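Local coordinates for trichosurin (Trichosurus vulpecula, PDB 2R73), which probably binds and carries small hydrophobic molecules in milk, as a secreted, homodimeric member of the lipocalin family, at residues 44-49 with 92-97; 59-64 with 78-83; 97-102 with 112-117. The protein carries 1 engineered substitution. All blocks are in the same frame, centred on the assembly; numbering follows the deposited sequence.

How the contacts relate
From the N terminus, the chain leaves strand 29-35 in a long loop that holds residues 44-49. Strands 60-69 and 72-82 then pair in contact 2, inside the larger loop that contact 1 closes when 92-97 comes back against 44-49. Contact 3 follows in series, joining strands 96-102 and 109-118. Contact 1 ties the long loop, near the barrel mouth as in lipocalins generally, to the turn between strands 88-92 and 96-102; contacts 2 and 3 build two separate hairpins of the wall. Contacts 1 and 3 share Asn97, and Asn116 ND2 and Tyr117 N probably bond Tyr94 O and Thr96 O. Leu61 of contact 2 meets Phe112 of contact 3, and Tyr93 packs on Leu78.

Contact 1 of 3, residues 44-49 with 92-97; sequences EGPFRN and NYYGTN
Pro46 sets its CB over the face of Tyr94, 3.3 Å from the ring centroid and nearly on the ring normal, a CH-pi contact. Here the long loop after strand 29-35 of this lipocalin beta-barrel leans on the turn between strands 88-92 and 96-102. A type I beta turn from Gly45 to Arg48 presents the proline. Its carbonyl is gripped twice: Tyr93 OH donates to Pro46 O at 2.9 Å, in the carbonyl plane and on a lone pair, while Asn49 ND2 reaches Pro46 O at 3.1 Å, tilted from that plane. Tyr93 gets there by stretching straight out, CG anti to the backbone N (chi1 180°). Phe47 receives the edge of the Tyr93 ring on one face, a T-shaped pair with centroids 5.5 Å apart and planes at 84°. The end of the Phe47 ring looks back to the turn, CZ lying 3.6 Å from Tyr93 O, the oxygen that accepts a hydrogen bond from Asn97 ND2, while Asn97 OD1 is held by Asn116; Leu40 and Phe114 pack on the same phenylalanine. Asn49 closes the segment: Thr67 bonds its OD1, helping to fix the amide, and ND2 stands 4.1 Å from Tyr93 CE2.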
loop_
_atom_site.group_PDB
_atom_site.type_symbol
_atom_site.label_atom_id
_atom_site.label_comp_id
_atom_site.label_asym_id
_atom_site.label_seq_id
_atom_site.Cartn_x
_atom_site.Cartn_y
_atom_site.Cartn_z
ATOM N N GLU A 44 -17.815 -14.289 8.975
ATOM C CA GLU A 44 -17.030 -14.458 10.204
ATOM C C GLU A 44 -15.629 -13.870 10.163
ATOM O O GLU A 44 -14.908 -13.930 11.158
ATOM C CB GLU A 44 -16.908 -15.946 10.566
ATOM C CG GLU A 44 -18.212 -16.624 11.006
ATOM C CD GLU A 44 -18.786 -16.032 12.290
ATOM O OE1 GLU A 44 -18.037 -15.918 13.293
ATOM O OE2 GLU A 44 -19.991 -15.691 12.289
ATOM N N GLY A 45 -15.248 -13.318 9.013
ATOM C CA GLY A 45 -13.927 -12.738 8.857
ATOM C C GLY A 45 -13.797 -11.401 9.555
ATOM O O GLY A 45 -14.744 -10.615 9.568
ATOM N N PRO A 46 -12.622 -11.115 10.149
ATOM C CA PRO A 46 -12.373 -9.857 10.859
ATOM C C PRO A 46 -12.547 -8.615 9.996
ATOM O O PRO A 46 -12.809 -7.530 10.512
ATOM C CB PRO A 46 -10.948 -10.033 11.388
ATOM C CG PRO A 46 -10.322 -10.962 10.405
ATOM C CD PRO A 46 -11.423 -11.969 10.173
ATOM N N PHE A 47 -12.436 -8.774 8.680
ATOM C CA PHE A 47 -12.585 -7.632 7.784
ATOM C C PHE A 47 -13.888 -7.541 6.997
ATOM O O PHE A 47 -14.045 -6.657 6.159
ATOM C CB PHE A 47 -11.381 -7.557 6.844
ATOM C CG PHE A 47 -10.118 -7.180 7.544
ATOM C CD1 PHE A 47 -9.276 -8.148 8.059
ATOM C CD2 PHE A 47 -9.816 -5.841 7.768
ATOM C CE1 PHE A 47 -8.155 -7.793 8.792
ATOM C CE2 PHE A 47 -8.696 -5.475 8.500
ATOM C CZ PHE A 47 -7.862 -6.453 9.016
ATOM N N ARG A 48 -14.820 -8.451 7.268
ATOM C CA ARG A 48 -16.129 -8.433 6.605
ATOM C C ARG A 48 -16.957 -7.476 7.455
ATOM O O ARG A 48 -17.786 -7.892 8.271
ATOM C CB ARG A 48 -16.767 -9.830 6.630
ATOM C CG ARG A 48 -18.070 -9.958 5.825
ATOM C CD ARG A 48 -18.660 -11.362 5.955
ATOM N NE ARG A 48 -19.831 -11.580 5.110
ATOM C CZ ARG A 48 -19.798 -11.754 3.791
ATOM N NH1 ARG A 48 -18.649 -11.737 3.136
ATOM N NH2 ARG A 48 -20.920 -11.966 3.124
ATOM N N ASN A 49 -16.723 -6.185 7.278
ATOM C CA ASN A 49 -17.435 -5.216 8.082
ATOM C C ASN A 49 -18.370 -4.369 7.255
ATOM O O ASN A 49 -18.046 -3.983 6.137
ATOM C CB ASN A 49 -16.420 -4.366 8.845
ATOM C CG ASN A 49 -15.482 -5.219 9.661
ATOM O OD1 ASN A 49 -15.925 -6.118 10.372
ATOM N ND2 ASN A 49 -14.186 -4.955 9.567
ATOM N N ASN A 92 -4.928 0.121 13.658
ATOM C CA ASN A 92 -4.486 -1.039 14.409
ATOM C C ASN A 92 -5.753 -1.851 14.617
ATOM O O ASN A 92 -6.660 -1.441 15.341
ATOM C CB ASN A 92 -3.878 -0.582 15.734
ATOM C CG ASN A 92 -2.789 0.458 15.527
ATOM O OD1 ASN A 92 -1.686 0.137 15.075
ATOM N ND2 ASN A 92 -3.106 1.722 15.824
ATOM N N TYR A 93 -5.814 -2.987 13.934
ATOM C CA TYR A 93 -6.973 -3.866 13.974
ATOM C C TYR A 93 -6.551 -5.176 13.308
ATOM O O TYR A 93 -6.386 -5.245 12.089
ATOM C CB TYR A 93 -8.124 -3.231 13.197
ATOM C CG TYR A 93 -9.362 -4.082 13.186
ATOM C CD1 TYR A 93 -10.091 -4.287 14.357
ATOM C CD2 TYR A 93 -9.804 -4.687 12.011
ATOM C CE1 TYR A 93 -11.228 -5.066 14.352
ATOM C CE2 TYR A 93 -10.942 -5.473 12.000
ATOM C CZ TYR A 93 -11.650 -5.656 13.173
ATOM O OH TYR A 93 -12.792 -6.412 13.181
ATOM N N TYR A 94 -6.384 -6.211 14.116
ATOM C CA TYR A 94 -5.911 -7.490 13.609
ATOM C C TYR A 94 -4.587 -7.242 12.899
ATOM O O TYR A 94 -4.346 -7.747 11.802
ATOM C CB TYR A 94 -6.921 -8.115 12.650
ATOM C CG TYR A 94 -8.097 -8.715 13.375
ATOM C CD1 TYR A 94 -9.198 -7.933 13.727
ATOM C CD2 TYR A 94 -8.098 -10.063 13.741
ATOM C CE1 TYR A 94 -10.268 -8.477 14.417
ATOM C CE2 TYR A 94 -9.164 -10.620 14.433
ATOM C CZ TYR A 94 -10.248 -9.820 14.766
ATOM O OH TYR A 94 -11.330 -10.364 15.424
ATOM N N GLY A 95 -3.740 -6.455 13.552
ATOM C CA GLY A 95 -2.445 -6.114 13.001
ATOM C C GLY A 95 -2.369 -4.634 12.660
ATOM O O GLY A 95 -3.288 -3.864 12.960
ATOM N N THR A 96 -1.268 -4.232 12.037
ATOM C CA THR A 96 -1.080 -2.844 11.640
ATOM C C THR A 96 -1.565 -2.681 10.203
ATOM O O THR A 96 -1.186 -3.449 9.321
ATOM C CB THR A 96 0.390 -2.455 11.719
ATOM O OG1 THR A 96 0.849 -2.606 13.073
ATOM C CG2 THR A 96 0.581 -1.000 11.264
ATOM N N ASN A 97 -2.410 -1.682 9.973
ATOM C CA ASN A 97 -2.955 -1.432 8.643
ATOM C C ASN A 97 -2.584 -0.054 8.117
ATOM O O ASN A 97 -2.860 0.968 8.764
ATOM C CB ASN A 97 -4.484 -1.519 8.661
ATOM C CG ASN A 97 -4.998 -2.870 9.121
ATOM O OD1 ASN A 97 -4.979 -3.842 8.365
ATOM N ND2 ASN A 97 -5.462 -2.938 10.378
#

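Contact 2 of 3, residues 59-64 with 78-83; sequences GNLNGF and LTAFKT
Leu61 and Ala80 form one antiparallel hydrogen-bonded pair, Gly63 and Leu78 the next, with Asn62 and Thr79 between them. In the first, Leu61 N to Ala80 O and Ala80 N to Leu61 O both measure 2.7 Å; in the second, Gly63 N to Leu78 O is 3.0 Å and Leu78 N to Gly63 O is 3.1 Å. A CA-H...O contact from Thr79 CA also reaches Leu61 O.

Side chains add two bonds, one beyond the Leu61-Ala80 end of the ladder and one within it. At the end, Lys82 N donates to Asn60 OD1 at 2.9 Å, the N-H pointing at a lone pair of the amide oxygen, within its plane; CG of Asn60 sits beside its own backbone N (chi1 -53°), which swings the amide across to the other strand. Within the ladder, Asn62 and Thr79 lie side by side and point the same way, Thr79 OG1 giving a hydrogen bond of 2.8 Å to Asn62 OD1.

Van der Waals contacts fall on both faces. Leu61 CB meets Ala80 CB at 3.6 Å on the inner face, where both side chains also touch Phe89 of strand 88-92. On the outer face the Phe81 ring packs against the Asn60 amide, CD2 to CG 3.5 Å, and has Thr79 CG2 over its centre. Lys82 runs its CB past Gly59 O.

The arrangement is an antiparallel beta hairpin from the up-and-down barrel of the lipocalins, with Leu61, Leu78 and Ala80 turned to the interior and the Asn62-Thr79 pair and the Phe81 ring outside.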
loop_
_atom_site.group_PDB
_atom_site.type_symbol
_atom_site.label_atom_id
_atom_site.label_comp_id
_atom_site.label_asym_id
_atom_site.label_seq_id
_atom_site.Cartn_x
_atom_site.Cartn_y
_atom_site.Cartn_z
ATOM N N GLY A 59 -8.977 15.432 11.529
ATOM C CA GLY A 59 -8.355 14.731 10.420
ATOM C C GLY A 59 -8.401 13.211 10.480
ATOM O O GLY A 59 -8.050 12.562 9.505
ATOM N N ASN A 60 -8.813 12.637 11.607
ATOM C CA ASN A 60 -8.892 11.183 11.725
ATOM C C ASN A 60 -10.259 10.699 11.244
ATOM O O ASN A 60 -11.257 11.418 11.346
ATOM C CB ASN A 60 -8.693 10.724 13.177
ATOM C CG ASN A 60 -7.421 11.267 13.801
ATOM O OD1 ASN A 60 -6.344 11.218 13.208
ATOM N ND2 ASN A 60 -7.539 11.774 15.019
ATOM N N LEU A 61 -10.308 9.479 10.724
ATOM C CA LEU A 61 -11.568 8.926 10.246
ATOM C C LEU A 61 -12.160 8.012 11.307
ATOM O O LEU A 61 -11.597 6.965 11.633
ATOM C CB LEU A 61 -11.349 8.144 8.950
ATOM C CG LEU A 61 -10.590 8.913 7.867
ATOM C CD1 LEU A 61 -10.493 8.062 6.602
ATOM C CD2 LEU A 61 -11.299 10.226 7.588
ATOM N N ASN A 62 -13.292 8.428 11.858
ATOM C CA ASN A 62 -13.970 7.650 12.876
ATOM C C ASN A 62 -15.154 6.926 12.274
ATOM O O ASN A 62 -16.265 7.461 12.208
ATOM C CB ASN A 62 -14.420 8.551 14.010
ATOM C CG ASN A 62 -13.257 9.053 14.829
ATOM O OD1 ASN A 62 -12.509 8.264 15.413
ATOM N ND2 ASN A 62 -13.088 10.370 14.873
ATOM N N GLY A 63 -14.898 5.701 11.829
ATOM C CA GLY A 63 -15.940 4.902 11.224
ATOM C C GLY A 63 -16.677 4.038 12.218
ATOM O O GLY A 63 -16.091 3.498 13.160
ATOM N N PHE A 64 -17.983 3.931 12.012
ATOM C CA PHE A 64 -18.847 3.110 12.846
ATOM C C PHE A 64 -19.287 1.975 11.925
ATOM O O PHE A 64 -19.769 2.233 10.820
ATOM C CB PHE A 64 -20.049 3.936 13.321
ATOM C CG PHE A 64 -21.160 3.118 13.908
ATOM C CD1 PHE A 64 -20.890 2.081 14.789
ATOM C CD2 PHE A 64 -22.483 3.389 13.586
ATOM C CE1 PHE A 64 -21.922 1.324 15.340
ATOM C CE2 PHE A 64 -23.524 2.635 14.133
ATOM C CZ PHE A 64 -23.237 1.602 15.011
ATOM N N LEU A 78 -13.832 1.807 14.546
ATOM C CA LEU A 78 -12.445 1.828 14.087
ATOM C C LEU A 78 -12.032 3.249 13.716
ATOM O O LEU A 78 -12.779 3.979 13.058
ATOM C CB LEU A 78 -12.280 0.942 12.857
ATOM C CG LEU A 78 -12.675 -0.530 12.941
ATOM C CD1 LEU A 78 -12.472 -1.145 11.563
ATOM C CD2 LEU A 78 -11.834 -1.254 13.994
ATOM N N THR A 79 -10.835 3.638 14.130
ATOM C CA THR A 79 -10.356 4.966 13.808
ATOM C C THR A 79 -9.173 4.917 12.850
ATOM O O THR A 79 -8.138 4.317 13.142
ATOM C CB THR A 79 -9.941 5.738 15.078
ATOM O OG1 THR A 79 -11.076 5.885 15.939
ATOM C CG2 THR A 79 -9.420 7.113 14.718
ATOM N N ALA A 80 -9.346 5.527 11.687
ATOM C CA ALA A 80 -8.262 5.595 10.719
ATOM C C ALA A 80 -7.558 6.909 11.056
ATOM O O ALA A 80 -8.014 7.975 10.666
ATOM C CB ALA A 80 -8.811 5.635 9.305
ATOM N N PHE A 81 -6.467 6.829 11.808
ATOM C CA PHE A 81 -5.734 8.027 12.207
ATOM C C PHE A 81 -4.927 8.651 11.075
ATOM O O PHE A 81 -4.216 7.959 10.345
ATOM C CB PHE A 81 -4.802 7.716 13.389
ATOM C CG PHE A 81 -5.527 7.410 14.665
ATOM C CD1 PHE A 81 -5.626 6.103 15.131
ATOM C CD2 PHE A 81 -6.118 8.432 15.409
ATOM C CE1 PHE A 81 -6.294 5.816 16.315
ATOM C CE2 PHE A 81 -6.793 8.154 16.599
ATOM C CZ PHE A 81 -6.879 6.842 17.053
ATOM N N LYS A 82 -5.028 9.968 10.943
ATOM C CA LYS A 82 -4.310 10.679 9.895
ATOM C C LYS A 82 -2.806 10.537 10.047
ATOM O O LYS A 82 -2.309 10.346 11.151
ATOM C CB LYS A 82 -4.664 12.163 9.920
ATOM C CG LYS A 82 -3.986 12.939 11.033
ATOM C CD LYS A 82 -4.095 14.441 10.772
ATOM C CE LYS A 82 -3.167 15.250 11.672
ATOM N NZ LYS A 82 -3.542 15.161 13.112
ATOM N N THR A 83 -2.091 10.609 8.925
ATOM C CA THR A 83 -0.630 10.532 8.923
ATOM C C THR A 83 -0.161 11.821 8.259
ATOM O O THR A 83 -0.984 12.635 7.843
ATOM C CB THR A 83 -0.089 9.348 8.078
ATOM O OG1 THR A 83 -0.427 9.551 6.694
ATOM C CG2 THR A 83 -0.656 8.027 8.565
#

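Contact 3 of 3, residues 97-102 with 112-117; sequences NDVYYE and FIFYNY. Engineered in segment 97-102: Glu102 (natural residue Gly).
Tyr115 and Tyr100 lie on the outer face of the sheet, their ring edges side by side, neither ring over the face of the other, with planes 80° apart. Followed outward, Tyr115 CB rests 3.7 Å from Asp98 O, the acceptor of its own backbone N-H; CD1 meets Tyr100 CE2 at 3.6 Å, and CE1 meets Tyr100 CD2 at 3.7 Å, the latter carbon coming to this edge in the ring plane. The ring goes on to the second subunit, where it stacks on Tyr115 and packs against Tyr117; Tyr100 likewise stacks on its own copy there.

The backbones pair antiparallel, Asp98 with Tyr115 and Tyr100 with Ile113 being the hydrogen-bonded pairs, each with two N-H...O bonds. Asp98 forms a salt bridge through OD1 to Arg150 of the second subunit while OD2 passes close to Tyr117. The engineered Glu102 brings OE2 to 3.6 Å from Ile113 CD1.

On the inner face Val99 sends CG1, anti to the backbone N (chi1 -178°), against two rings: it lies 3.7 Å from Phe112 CD2 and 3.6 Å from Phe114 CE1. Phe112 takes Tyr101 CD1 over one face, toward its rim. Nearer the barrel mouth, Asn116 ND2 donates to Asn97 OD1 at 2.8 Å, well tilted from the carbonyl plane; Asn116 ND2 also bonds Tyr94 O, and Asn97 ND2 bonds Leu91 O. With a leucine in place of Asn97, the Asn116 amide would probably lose one of its two acceptors, and the Leu91 and Tyr93 carbonyls the NH2 group that donates to both.

This antiparallel hairpin forms part of the wall of the lipocalin barrel, lined within by Val99 and aromatic rings, with the Asn97-Asn116 amide pair toward the mouth, and outside it forms part of the dimer interface.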
loop_
_atom_site.group_PDB
_atom_site.type_symbol
_atom_site.label_atom_id
_atom_site.label_comp_id
_atom_site.label_asym_id
_atom_site.label_seq_id
_atom_site.Cartn_x
_atom_site.Cartn_y
_atom_site.Cartn_z
ATOM N N ASN A 97 -2.410 -1.682 9.973
ATOM C CA ASN A 97 -2.955 -1.432 8.643
ATOM C C ASN A 97 -2.584 -0.054 8.117
ATOM O O ASN A 97 -2.860 0.968 8.764
ATOM C CB ASN A 97 -4.484 -1.519 8.661
ATOM C CG ASN A 97 -4.998 -2.870 9.121
ATOM O OD1 ASN A 97 -4.979 -3.842 8.365
ATOM N ND2 ASN A 97 -5.462 -2.938 10.378
ATOM N N ASP A 98 -1.944 -0.021 6.955
ATOM C CA ASP A 98 -1.631 1.251 6.336
ATOM C C ASP A 98 -2.811 1.400 5.370
ATOM O O ASP A 98 -3.003 0.586 4.465
ATOM C CB ASP A 98 -0.279 1.191 5.626
ATOM C CG ASP A 98 0.878 1.060 6.606
ATOM O OD1 ASP A 98 0.925 1.848 7.573
ATOM O OD2 ASP A 98 1.739 0.176 6.421
ATOM N N VAL A 99 -3.623 2.423 5.615
ATOM C CA VAL A 99 -4.829 2.679 4.846
ATOM C C VAL A 99 -4.698 3.825 3.855
ATOM O O VAL A 99 -4.227 4.907 4.200
ATOM C CB VAL A 99 -5.998 2.979 5.811
ATOM C CG1 VAL A 99 -7.297 3.199 5.036
ATOM C CG2 VAL A 99 -6.137 1.835 6.805
ATOM N N TYR A 100 -5.121 3.576 2.616
ATOM C CA TYR A 100 -5.069 4.593 1.571
ATOM C C TYR A 100 -6.473 4.843 1.034
ATOM O O TYR A 100 -7.226 3.898 0.786
ATOM C CB TYR A 100 -4.166 4.146 0.418
ATOM C CG TYR A 100 -2.706 3.994 0.780
ATOM C CD1 TYR A 100 -1.805 5.042 0.604
ATOM C CD2 TYR A 100 -2.223 2.801 1.290
ATOM C CE1 TYR A 100 -0.457 4.895 0.930
ATOM C CE2 TYR A 100 -0.889 2.647 1.617
ATOM C CZ TYR A 100 -0.012 3.689 1.438
ATOM O OH TYR A 100 1.309 3.513 1.787
ATOM N N TYR A 101 -6.815 6.120 0.866
ATOM C CA TYR A 101 -8.114 6.519 0.338
ATOM C C TYR A 101 -7.993 7.042 -1.090
ATOM O O TYR A 101 -7.050 7.755 -1.424
ATOM C CB TYR A 101 -8.738 7.617 1.199
ATOM C CG TYR A 101 -9.848 8.379 0.492
ATOM C CD1 TYR A 101 -11.094 7.806 0.283
ATOM C CD2 TYR A 101 -9.641 9.675 0.035
ATOM C CE1 TYR A 101 -12.107 8.502 -0.356
ATOM C CE2 TYR A 101 -10.643 10.382 -0.608
ATOM C CZ TYR A 101 -11.877 9.797 -0.799
ATOM O OH TYR A 101 -12.892 10.519 -1.401
ATOM N N GLU A 102 -8.963 6.676 -1.923
ATOM C CA GLU A 102 -9.008 7.113 -3.312
ATOM C C GLU A 102 -10.457 7.077 -3.792
ATOM O O GLU A 102 -11.271 6.303 -3.274
ATOM C CB GLU A 102 -8.121 6.227 -4.203
ATOM C CG GLU A 102 -8.447 4.752 -4.190
ATOM C CD GLU A 102 -7.603 3.958 -5.177
ATOM O OE1 GLU A 102 -7.818 4.105 -6.405
ATOM O OE2 GLU A 102 -6.719 3.194 -4.726
ATOM N N PHE A 112 -11.219 2.349 0.208
ATOM C CA PHE A 112 -10.170 2.296 1.223
ATOM C C PHE A 112 -9.351 1.018 1.079
ATOM O O PHE A 112 -9.866 -0.083 1.250
ATOM C CB PHE A 112 -10.749 2.357 2.641
ATOM C CG PHE A 112 -11.250 3.716 3.038
ATOM C CD1 PHE A 112 -12.598 4.033 2.936
ATOM C CD2 PHE A 112 -10.369 4.687 3.494
ATOM C CE1 PHE A 112 -13.055 5.305 3.284
ATOM C CE2 PHE A 112 -10.815 5.952 3.838
ATOM C CZ PHE A 112 -12.159 6.263 3.734
ATOM N N ILE A 113 -8.073 1.165 0.754
ATOM C CA ILE A 113 -7.203 0.007 0.607
ATOM C C ILE A 113 -6.408 -0.199 1.889
ATOM O O ILE A 113 -5.708 0.708 2.336
ATOM C CB ILE A 113 -6.190 0.176 -0.556
ATOM C CG1 ILE A 113 -6.873 0.053 -1.920
ATOM C CG2 ILE A 113 -5.168 -0.925 -0.482
ATOM C CD1 ILE A 113 -8.001 0.996 -2.139
ATOM N N PHE A 114 -6.524 -1.381 2.482
ATOM C CA PHE A 114 -5.787 -1.687 3.704
ATOM C C PHE A 114 -4.613 -2.604 3.376
ATOM O O PHE A 114 -4.783 -3.611 2.687
ATOM C CB PHE A 114 -6.632 -2.465 4.730
ATOM C CG PHE A 114 -7.833 -1.737 5.264
ATOM C CD1 PHE A 114 -8.169 -0.468 4.839
ATOM C CD2 PHE A 114 -8.646 -2.359 6.205
ATOM C CE1 PHE A 114 -9.297 0.173 5.342
ATOM C CE2 PHE A 114 -9.772 -1.726 6.711
ATOM C CZ PHE A 114 -10.096 -0.459 6.277
ATOM N N TYR A 115 -3.430 -2.252 3.864
ATOM C CA TYR A 115 -2.263 -3.111 3.713
ATOM C C TYR A 115 -2.019 -3.581 5.154
ATOM O O TYR A 115 -1.481 -2.857 5.990
ATOM C CB TYR A 115 -1.075 -2.338 3.142
ATOM C CG TYR A 115 -1.242 -2.058 1.662
ATOM C CD1 TYR A 115 -1.672 -0.814 1.206
ATOM C CD2 TYR A 115 -1.025 -3.061 0.720
ATOM C CE1 TYR A 115 -1.882 -0.578 -0.146
ATOM C CE2 TYR A 115 -1.235 -2.837 -0.635
ATOM C CZ TYR A 115 -1.662 -1.596 -1.058
ATOM O OH TYR A 115 -1.866 -1.376 -2.404
ATOM N N ASN A 116 -2.485 -4.801 5.418
ATOM C CA ASN A 116 -2.445 -5.459 6.719
ATOM C C ASN A 116 -1.211 -6.321 7.043
ATOM O O ASN A 116 -0.826 -7.211 6.274
ATOM C CB ASN A 116 -3.729 -6.289 6.838
ATOM C CG ASN A 116 -3.805 -7.092 8.115
ATOM O OD1 ASN A 116 -3.529 -8.302 8.130
ATOM N ND2 ASN A 116 -4.181 -6.427 9.201
ATOM N N TYR A 117 -0.601 -6.034 8.193
ATOM C CA TYR A 117 0.573 -6.763 8.692
ATOM C C TYR A 117 0.176 -7.453 9.996
ATOM O O TYR A 117 -0.121 -6.796 10.990
ATOM C CB TYR A 117 1.742 -5.820 8.962
ATOM C CG TYR A 117 2.246 -5.091 7.746
ATOM C CD1 TYR A 117 1.590 -3.963 7.262
ATOM C CD2 TYR A 117 3.393 -5.522 7.087
ATOM C CE1 TYR A 117 2.071 -3.280 6.153
ATOM C CE2 TYR A 117 3.878 -4.850 5.977
ATOM C CZ TYR A 117 3.215 -3.731 5.517
ATOM O OH TYR A 117 3.703 -3.067 4.416
#